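PDB 5KBP: glycosyl hydrolase, family 38 from Enterococcus faecalis, which probably hydrolyses alpha-mannosidic linkages in carbohydrates. Local coordinates for residues S99-V104 with V844-N849; E688-Y693 with Q795-Q800; L822-A825 with G830-A833. One frame throughout, in Å; residues are numbered along the deposited sequence.

Contact 1: residues S99-V104 with V844-N849; sequences SSESNV and VVRGFN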
loop_
_atom_site.group_PDB
_atom_site.type_symbol
_atom_site.label_atom_id
_atom_site.label_comp_id
_atom_site.label_asym_id
_atom_site.label_seq_id
_atom_site.Cartn_x
_atom_site.Cartn_y
_atom_site.Cartn_z
ATOM N N SER A 99 -8.726 -19.118 4.098
ATOM C CA SER A 99 -9.850 -19.943 3.682
ATOM C C SER A 99 -9.374 -21.294 3.156
ATOM O O SER A 99 -8.192 -21.504 2.868
ATOM C CB SER A 99 -10.677 -19.229 2.611
ATOM O OG SER A 99 -9.929 -19.053 1.420
ATOM N N SER A 100 -10.328 -22.220 3.039
ATOM C CA SER A 100 -10.024 -23.549 2.521
ATOM C C SER A 100 -9.469 -23.471 1.105
ATOM O O SER A 100 -8.469 -24.122 0.779
ATOM C CB SER A 100 -11.279 -24.422 2.559
ATOM O OG SER A 100 -11.748 -24.587 3.885
ATOM N N GLU A 101 -10.107 -22.672 0.247
ATOM C CA GLU A 101 -9.635 -22.533 -1.125
ATOM C C GLU A 101 -8.283 -21.835 -1.183
ATOM O O GLU A 101 -7.437 -22.188 -2.012
ATOM C CB GLU A 101 -10.664 -21.777 -1.963
ATOM C CG GLU A 101 -11.854 -22.623 -2.375
ATOM C CD GLU A 101 -11.462 -23.753 -3.306
ATOM O OE1 GLU A 101 -10.574 -23.543 -4.160
ATOM O OE2 GLU A 101 -12.038 -24.854 -3.181
ATOM N N SER A 102 -8.059 -20.845 -0.314
ATOM C CA SER A 102 -6.780 -20.137 -0.315
ATOM C C SER A 102 -5.618 -21.088 -0.051
ATOM O O SER A 102 -4.525 -20.912 -0.603
ATOM C CB SER A 102 -6.797 -19.015 0.721
ATOM O OG SER A 102 -7.709 -17.999 0.349
ATOM N N ASN A 103 -5.835 -22.102 0.789
ATOM C CA ASN A 103 -4.816 -23.126 0.986
ATOM C C ASN A 103 -4.567 -23.906 -0.296
ATOM O O ASN A 103 -3.424 -24.268 -0.599
ATOM C CB ASN A 103 -5.231 -24.068 2.115
ATOM C CG ASN A 103 -5.079 -23.434 3.483
ATOM O OD1 ASN A 103 -3.963 -23.254 3.970
ATOM N ND2 ASN A 103 -6.198 -23.104 4.115
ATOM N N VAL A 104 -5.625 -24.174 -1.064
ATOM C CA VAL A 104 -5.475 -24.909 -2.315
ATOM C C VAL A 104 -4.844 -24.029 -3.388
ATOM O O VAL A 104 -3.971 -24.478 -4.140
ATOM C CB VAL A 104 -6.838 -25.472 -2.762
ATOM C CG1 VAL A 104 -6.808 -25.857 -4.232
ATOM C CG2 VAL A 104 -7.222 -26.672 -1.902
ATOM N N VAL A 844 -14.381 -26.129 -13.431
ATOM C CA VAL A 844 -13.883 -26.796 -12.233
ATOM C C VAL A 844 -14.824 -26.485 -11.079
ATOM O O VAL A 844 -15.110 -25.315 -10.797
ATOM C CB VAL A 844 -12.444 -26.364 -11.902
ATOM C CG1 VAL A 844 -11.995 -26.981 -10.589
ATOM C CG2 VAL A 844 -11.500 -26.756 -13.029
ATOM N N VAL A 845 -15.310 -27.534 -10.419
ATOM C CA VAL A 845 -16.180 -27.412 -9.257
ATOM C C VAL A 845 -15.604 -28.270 -8.140
ATOM O O VAL A 845 -15.193 -29.411 -8.375
ATOM C CB VAL A 845 -17.628 -27.839 -9.577
ATOM C CG1 VAL A 845 -18.520 -27.663 -8.358
ATOM C CG2 VAL A 845 -18.167 -27.051 -10.761
ATOM N N ARG A 846 -15.569 -27.723 -6.928
ATOM C CA ARG A 846 -15.022 -28.435 -5.784
ATOM C C ARG A 846 -15.961 -28.332 -4.593
ATOM O O ARG A 846 -16.473 -27.252 -4.279
ATOM C CB ARG A 846 -13.637 -27.900 -5.400
ATOM C CG ARG A 846 -13.064 -28.522 -4.132
ATOM C CD ARG A 846 -11.547 -28.401 -4.069
ATOM N NE ARG A 846 -11.081 -27.062 -4.415
ATOM C CZ ARG A 846 -10.482 -26.755 -5.562
ATOM N NH1 ARG A 846 -10.092 -25.510 -5.798
ATOM N NH2 ARG A 846 -10.270 -27.694 -6.474
ATOM N N GLY A 847 -16.182 -29.472 -3.936
ATOM C CA GLY A 847 -16.908 -29.523 -2.685
ATOM C C GLY A 847 -16.266 -30.533 -1.755
ATOM O O GLY A 847 -15.291 -31.196 -2.112
ATOM N N PHE A 848 -16.826 -30.644 -0.553
ATOM C CA PHE A 848 -16.295 -31.600 0.408
ATOM C C PHE A 848 -17.410 -32.112 1.305
ATOM O O PHE A 848 -18.398 -31.418 1.558
ATOM C CB PHE A 848 -15.166 -30.992 1.252
ATOM C CG PHE A 848 -15.620 -29.931 2.215
ATOM C CD1 PHE A 848 -15.943 -28.661 1.768
ATOM C CD2 PHE A 848 -15.700 -30.200 3.572
ATOM C CE1 PHE A 848 -16.353 -27.682 2.655
ATOM C CE2 PHE A 848 -16.105 -29.225 4.464
ATOM C CZ PHE A 848 -16.433 -27.965 4.005
ATOM N N ASN A 849 -17.238 -33.342 1.782
ATOM C CA ASN A 849 -18.196 -33.956 2.689
ATOM C C ASN A 849 -18.056 -33.352 4.080
ATOM O O ASN A 849 -16.942 -33.198 4.594
ATOM C CB ASN A 849 -17.976 -35.469 2.746
ATOM C CG ASN A 849 -19.132 -36.210 3.396
ATOM O OD1 ASN A 849 -19.951 -35.622 4.105
ATOM N ND2 ASN A 849 -19.197 -37.514 3.162
#
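Arg846 reaches from strand 843-849 of the C-terminal beta-sandwich domain to Glu101, in the first turn of helix 100-117 of the N-terminal domain. Its chain leaves the strand with CB pointing at the helix and CG anti to the backbone N. CB, CG and CD then run past Glu101 OE2 at closing distances, CD passing 3.7 Å from that oxygen. At the next bond the chain bends (chi3 46°), which turns the side-on edge of the guanidinium, NE and NH1, to the carboxylate. NE gives its hydrogen to Glu101 OE2 at 2.7 Å, tilted somewhat from the guanidinium plane. NH1 donates to Glu101 OE1 at 2.6 Å, in that plane and almost straight (173°). Both oxygens use their syn lone pairs, and the two flat groups lie within 18° of coplanar: a bidentate salt bridge. Above the plane, Val104 CG1 sits over one guanidinium face, offset toward the rim and 3.7 Å from Arg846 NH1; a methyl suits this place because the face of a guanidinium, unlike its N-H edge, offers no hydrogen-bond donor. Glu101, bent at chi2, brings its carboxylate from the opposite direction. Arg105 NE forms a second salt bridge to OE1. Ser99 OG caps the same helix by accepting from Ser102 N. With two arginines paired to one buried carboxylate, Glu101 is probably held ionised, consistent with its charge being balanced by protein groups in this buried setting.

Contact 2: residues E688-Y693 with Q795-Q800; sequences EADSIY and QAYSAQ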
loop_
_atom_site.group_PDB
_atom_site.type_symbol
_atom_site.label_atom_id
_atom_site.label_comp_id
_atom_site.label_asym_id
_atom_site.label_seq_id
_atom_site.Cartn_x
_atom_site.Cartn_y
_atom_site.Cartn_z
ATOM N N GLU A 688 -17.863 -28.608 17.994
ATOM C CA GLU A 688 -17.458 -28.628 16.598
ATOM C C GLU A 688 -17.194 -27.212 16.106
ATOM O O GLU A 688 -17.788 -26.245 16.592
ATOM C CB GLU A 688 -18.518 -29.300 15.720
ATOM C CG GLU A 688 -18.705 -30.781 16.010
ATOM C CD GLU A 688 -19.692 -31.437 15.068
ATOM O OE1 GLU A 688 -20.246 -30.730 14.201
ATOM O OE2 GLU A 688 -19.913 -32.660 15.194
ATOM N N ALA A 689 -16.290 -27.102 15.134
ATOM C CA ALA A 689 -15.919 -25.812 14.575
ATOM C C ALA A 689 -15.542 -25.989 13.112
ATOM O O ALA A 689 -15.020 -27.034 12.710
ATOM C CB ALA A 689 -14.757 -25.174 15.345
ATOM N N ASP A 690 -15.814 -24.954 12.323
ATOM C CA ASP A 690 -15.455 -24.976 10.912
ATOM C C ASP A 690 -13.952 -24.789 10.755
ATOM O O ASP A 690 -13.379 -23.821 11.264
ATOM C CB ASP A 690 -16.205 -23.881 10.156
ATOM C CG ASP A 690 -16.067 -24.014 8.652
ATOM O OD1 ASP A 690 -16.065 -25.158 8.154
ATOM O OD2 ASP A 690 -15.961 -22.977 7.967
ATOM N N SER A 691 -13.312 -25.722 10.052
ATOM C CA SER A 691 -11.883 -25.621 9.787
ATOM C C SER A 691 -11.626 -25.583 8.286
ATOM O O SER A 691 -12.357 -24.922 7.543
ATOM C CB SER A 691 -11.131 -26.785 10.434
ATOM O OG SER A 691 -9.730 -26.582 10.370
ATOM N N ILE A 692 -10.599 -26.291 7.830
ATOM C CA ILE A 692 -10.214 -26.304 6.423
ATOM C C ILE A 692 -10.748 -27.589 5.805
ATOM O O ILE A 692 -10.204 -28.673 6.039
ATOM C CB ILE A 692 -8.695 -26.189 6.254
ATOM C CG1 ILE A 692 -8.187 -24.932 6.960
ATOM C CG2 ILE A 692 -8.327 -26.173 4.776
ATOM C CD1 ILE A 692 -8.891 -23.667 6.522
ATOM N N TYR A 693 -11.812 -27.460 5.008
ATOM C CA TYR A 693 -12.469 -28.603 4.370
ATOM C C TYR A 693 -12.860 -29.659 5.400
ATOM O O TYR A 693 -12.763 -30.863 5.154
ATOM C CB TYR A 693 -11.585 -29.218 3.283
ATOM C CG TYR A 693 -11.315 -28.321 2.097
ATOM C CD1 TYR A 693 -12.338 -27.947 1.237
ATOM C CD2 TYR A 693 -10.031 -27.871 1.823
ATOM C CE1 TYR A 693 -12.092 -27.134 0.146
ATOM C CE2 TYR A 693 -9.775 -27.060 0.732
ATOM C CZ TYR A 693 -10.810 -26.694 -0.102
ATOM O OH TYR A 693 -10.562 -25.886 -1.188
ATOM N N GLN A 795 -26.093 -22.951 5.576
ATOM C CA GLN A 795 -26.605 -21.585 5.633
ATOM C C GLN A 795 -25.598 -20.637 6.271
ATOM O O GLN A 795 -25.612 -19.435 5.982
ATOM C CB GLN A 795 -27.930 -21.552 6.396
ATOM C CG GLN A 795 -29.069 -22.283 5.698
ATOM N N ALA A 796 -24.723 -21.152 7.137
ATOM C CA ALA A 796 -23.642 -20.327 7.666
ATOM C C ALA A 796 -22.646 -19.968 6.572
ATOM O O ALA A 796 -22.170 -18.829 6.506
ATOM C CB ALA A 796 -22.942 -21.049 8.819
ATOM N N TYR A 797 -22.317 -20.930 5.703
ATOM C CA TYR A 797 -21.529 -20.614 4.517
ATOM C C TYR A 797 -22.281 -19.655 3.606
ATOM O O TYR A 797 -21.684 -18.750 3.009
ATOM C CB TYR A 797 -21.185 -21.894 3.753
ATOM C CG TYR A 797 -20.313 -22.873 4.502
ATOM C CD1 TYR A 797 -19.244 -22.438 5.274
ATOM C CD2 TYR A 797 -20.557 -24.237 4.430
ATOM C CE1 TYR A 797 -18.445 -23.339 5.956
ATOM C CE2 TYR A 797 -19.765 -25.144 5.108
ATOM C CZ TYR A 797 -18.710 -24.690 5.869
ATOM O OH TYR A 797 -17.920 -25.590 6.545
ATOM N N SER A 798 -23.599 -19.841 3.487
ATOM C CA SER A 798 -24.389 -19.038 2.561
ATOM C C SER A 798 -24.515 -17.592 3.023
ATOM O O SER A 798 -24.696 -16.694 2.194
ATOM C CB SER A 798 -25.773 -19.663 2.386
ATOM O OG SER A 798 -26.528 -18.962 1.417
ATOM N N ALA A 799 -24.422 -17.347 4.333
ATOM C CA ALA A 799 -24.560 -15.984 4.838
ATOM C C ALA A 799 -23.374 -15.110 4.448
ATOM O O ALA A 799 -23.516 -13.885 4.348
ATOM C CB ALA A 799 -24.730 -16.004 6.358
ATOM N N GLN A 800 -22.205 -15.712 4.225
ATOM C CA GLN A 800 -21.025 -14.961 3.813
ATOM C C GLN A 800 -21.021 -14.618 2.330
ATOM O O GLN A 800 -20.148 -13.861 1.889
ATOM C CB GLN A 800 -19.754 -15.746 4.150
ATOM C CG GLN A 800 -19.408 -15.789 5.625
ATOM C CD GLN A 800 -18.025 -16.361 5.876
ATOM O OE1 GLN A 800 -17.363 -16.837 4.954
ATOM N NE2 GLN A 800 -17.579 -16.309 7.126
#
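The carboxylate of Asp690 is gripped at both oxygens: the hydroxyl of Tyr797 donates to OD1, and the backbone N of Ala717 donates to OD2. The Tyr797 bond spans from helix 789-799 to strand 686-690 of a nine-stranded antiparallel sheet in the family 38 C-terminal domain. The modelled 2.5 Å between Tyr797 OH and Asp690 OD1 is shorter than usual, and its exact value is doubtful at this resolution. Asp690 stands at the end of that strand with its CB directed at the helix. CG lies anti to the backbone N (chi1 -170°), which carries the carboxylate out from the strand to meet the oncoming phenol. Tyrosine fits the helix side because the backbones are well apart, 9.8 Å between the CA atoms of Asp690 and Tyr797, and a long rigid ring can bridge this gap with a donor at its end. Aspartate fits the strand side because its short arm offers two acceptors, and a donor on each helps fix the carboxylate's rotation. The ring of Tyr797 also meets that of Phe718, from the strand neighbouring Asp690. Two residues earlier Glu688 reaches the same helix, with a salt bridge to Arg789 and a hydrogen bond to Tyr793, so successive turns of the helix are tied along the strand. The carboxylate and phenol planes are 58° apart. Asp690 CG lies in the ring plane at its edge, and OD2 comes to 3.2 Å from Tyr797 CE1.

Contact 3: residues L822-A825 with G830-A833; sequences LTHA and GWTA. Unlike the reference sequence in segment 822-825: His824 (reference Thr).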
loop_
_atom_site.group_PDB
_atom_site.type_symbol
_atom_site.label_atom_id
_atom_site.label_comp_id
_atom_site.label_asym_id
_atom_site.label_seq_id
_atom_site.Cartn_x
_atom_site.Cartn_y
_atom_site.Cartn_z
ATOM N N LEU A 822 -26.016 -25.039 -12.458
ATOM C CA LEU A 822 -25.503 -26.277 -11.884
ATOM C C LEU A 822 -26.543 -26.891 -10.962
ATOM O O LEU A 822 -27.138 -26.184 -10.144
ATOM C CB LEU A 822 -24.199 -26.025 -11.110
ATOM C CG LEU A 822 -22.920 -25.871 -11.930
ATOM C CD1 LEU A 822 -21.767 -25.414 -11.053
ATOM C CD2 LEU A 822 -22.576 -27.185 -12.605
ATOM N N THR A 823 -26.756 -28.196 -11.094
ATOM C CA THR A 823 -27.613 -28.946 -10.185
ATOM C C THR A 823 -26.721 -29.729 -9.229
ATOM O O THR A 823 -25.854 -30.488 -9.667
ATOM C CB THR A 823 -28.540 -29.885 -10.954
ATOM O OG1 THR A 823 -29.409 -29.119 -11.798
ATOM C CG2 THR A 823 -29.379 -30.718 -9.996
ATOM N N HIS A 824 -26.916 -29.532 -7.933
ATOM C CA HIS A 824 -26.030 -30.083 -6.923
ATOM C C HIS A 824 -26.719 -31.218 -6.176
ATOM O O HIS A 824 -27.935 -31.191 -5.949
ATOM C CB HIS A 824 -25.581 -29.000 -5.941
ATOM C CG HIS A 824 -24.643 -27.985 -6.537
ATOM N ND1 HIS A 824 -23.330 -27.848 -6.133
ATOM C CD2 HIS A 824 -24.831 -27.052 -7.502
ATOM C CE1 HIS A 824 -22.752 -26.876 -6.820
ATOM N NE2 HIS A 824 -23.641 -26.379 -7.661
ATOM N N ALA A 825 -25.934 -32.235 -5.836
ATOM C CA ALA A 825 -26.408 -33.325 -4.992
ATOM C C ALA A 825 -26.746 -32.769 -3.616
ATOM O O ALA A 825 -25.849 -32.420 -2.843
ATOM C CB ALA A 825 -25.347 -34.414 -4.898
ATOM N N GLY A 830 -20.379 -29.022 1.698
ATOM C CA GLY A 830 -19.952 -27.645 1.539
ATOM C C GLY A 830 -19.335 -27.450 0.172
ATOM O O GLY A 830 -18.454 -28.210 -0.243
ATOM N N TRP A 831 -19.812 -26.430 -0.537
ATOM C CA TRP A 831 -19.363 -26.117 -1.887
ATOM C C TRP A 831 -18.492 -24.870 -1.834
ATOM O O TRP A 831 -18.937 -23.821 -1.355
ATOM C CB TRP A 831 -20.556 -25.918 -2.822
ATOM C CG TRP A 831 -21.480 -27.096 -2.830
ATOM C CD1 TRP A 831 -22.598 -27.269 -2.069
ATOM C CD2 TRP A 831 -21.353 -28.278 -3.630
ATOM N NE1 TRP A 831 -23.180 -28.481 -2.350
ATOM C CE2 TRP A 831 -22.435 -29.120 -3.306
ATOM C CE3 TRP A 831 -20.433 -28.704 -4.593
ATOM C CZ2 TRP A 831 -22.621 -30.362 -3.908
ATOM C CZ3 TRP A 831 -20.619 -29.938 -5.190
ATOM C CH2 TRP A 831 -21.705 -30.752 -4.846
ATOM N N THR A 832 -17.258 -24.985 -2.328
ATOM C CA THR A 832 -16.247 -23.958 -2.116
ATOM C C THR A 832 -15.696 -23.322 -3.384
ATOM O O THR A 832 -15.128 -22.228 -3.295
ATOM C CB THR A 832 -15.064 -24.528 -1.316
ATOM O OG1 THR A 832 -14.479 -25.620 -2.035
ATOM C CG2 THR A 832 -15.527 -25.015 0.047
ATOM N N ALA A 833 -15.832 -23.955 -4.549
ATOM C CA ALA A 833 -15.197 -23.421 -5.746
ATOM C C ALA A 833 -16.014 -23.741 -6.987
ATOM O O ALA A 833 -16.485 -24.868 -7.161
ATOM C CB ALA A 833 -13.776 -23.971 -5.912
#
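His824 stands on edge over the indole of Trp831 in a T-shaped (edge-to-face) stack, joining the loop after strand 819-820 to strand 829-836, an outer strand of the C-terminal beta-sandwich sheet. The packing is tight here: the imidazole and the indole's six-membered ring have centroids 4.2 Å apart and planes at 87°. ND1 leads, poised above the middle of the indole, while CE1 lies farther out, 3.7 Å from Trp831 CE3. Behind the imidazole, His824 CB rests 3.8 Å from Trp831 CZ2, so the root of the side chain joins the contact too. Tryptophan suits the strand position because its broad face receives the ND1-CE1 edge of the imidazole, and Trp895 and Leu859 add further packing around it. His824, which departs from the reference sequence, also meets the ring of Phe502. The outer side is looser. Thr823 is solvent-exposed, and Ala825 only borders the indole, its carbonyl O at the ring edge 4.0 Å from Trp831 CZ2. Beyond Trp831 the strand makes a classic beta bulge, Thr832 and Ala833 both facing Arg846. At the centre of the stack, His824 ND1 lies 3.2 Å from Trp831 CD2.

In the fold
Glu101 OE2 is where the contacts converge: in addition to its partner in contact 1 it meets Tyr693 OH of contact 2 at 2.7 Å and Thr832 OG1 of contact 3 at 2.8 Å, both probable hydrogen bonds. The centre of contact 1 lies about 12 Å from that of contact 2 and 11 Å from that of contact 3; contacts 2 and 3 are about 14 Å apart. Contacts 1 and 3 also share a sheet, their strands 843-849 and 829-836 being antiparallel neighbours. Together they bring parts of the N-terminal and C-terminal domains to one junction, away from Phe253 and Tyr256, which bind calcium in a structure of this protein but not in this chain.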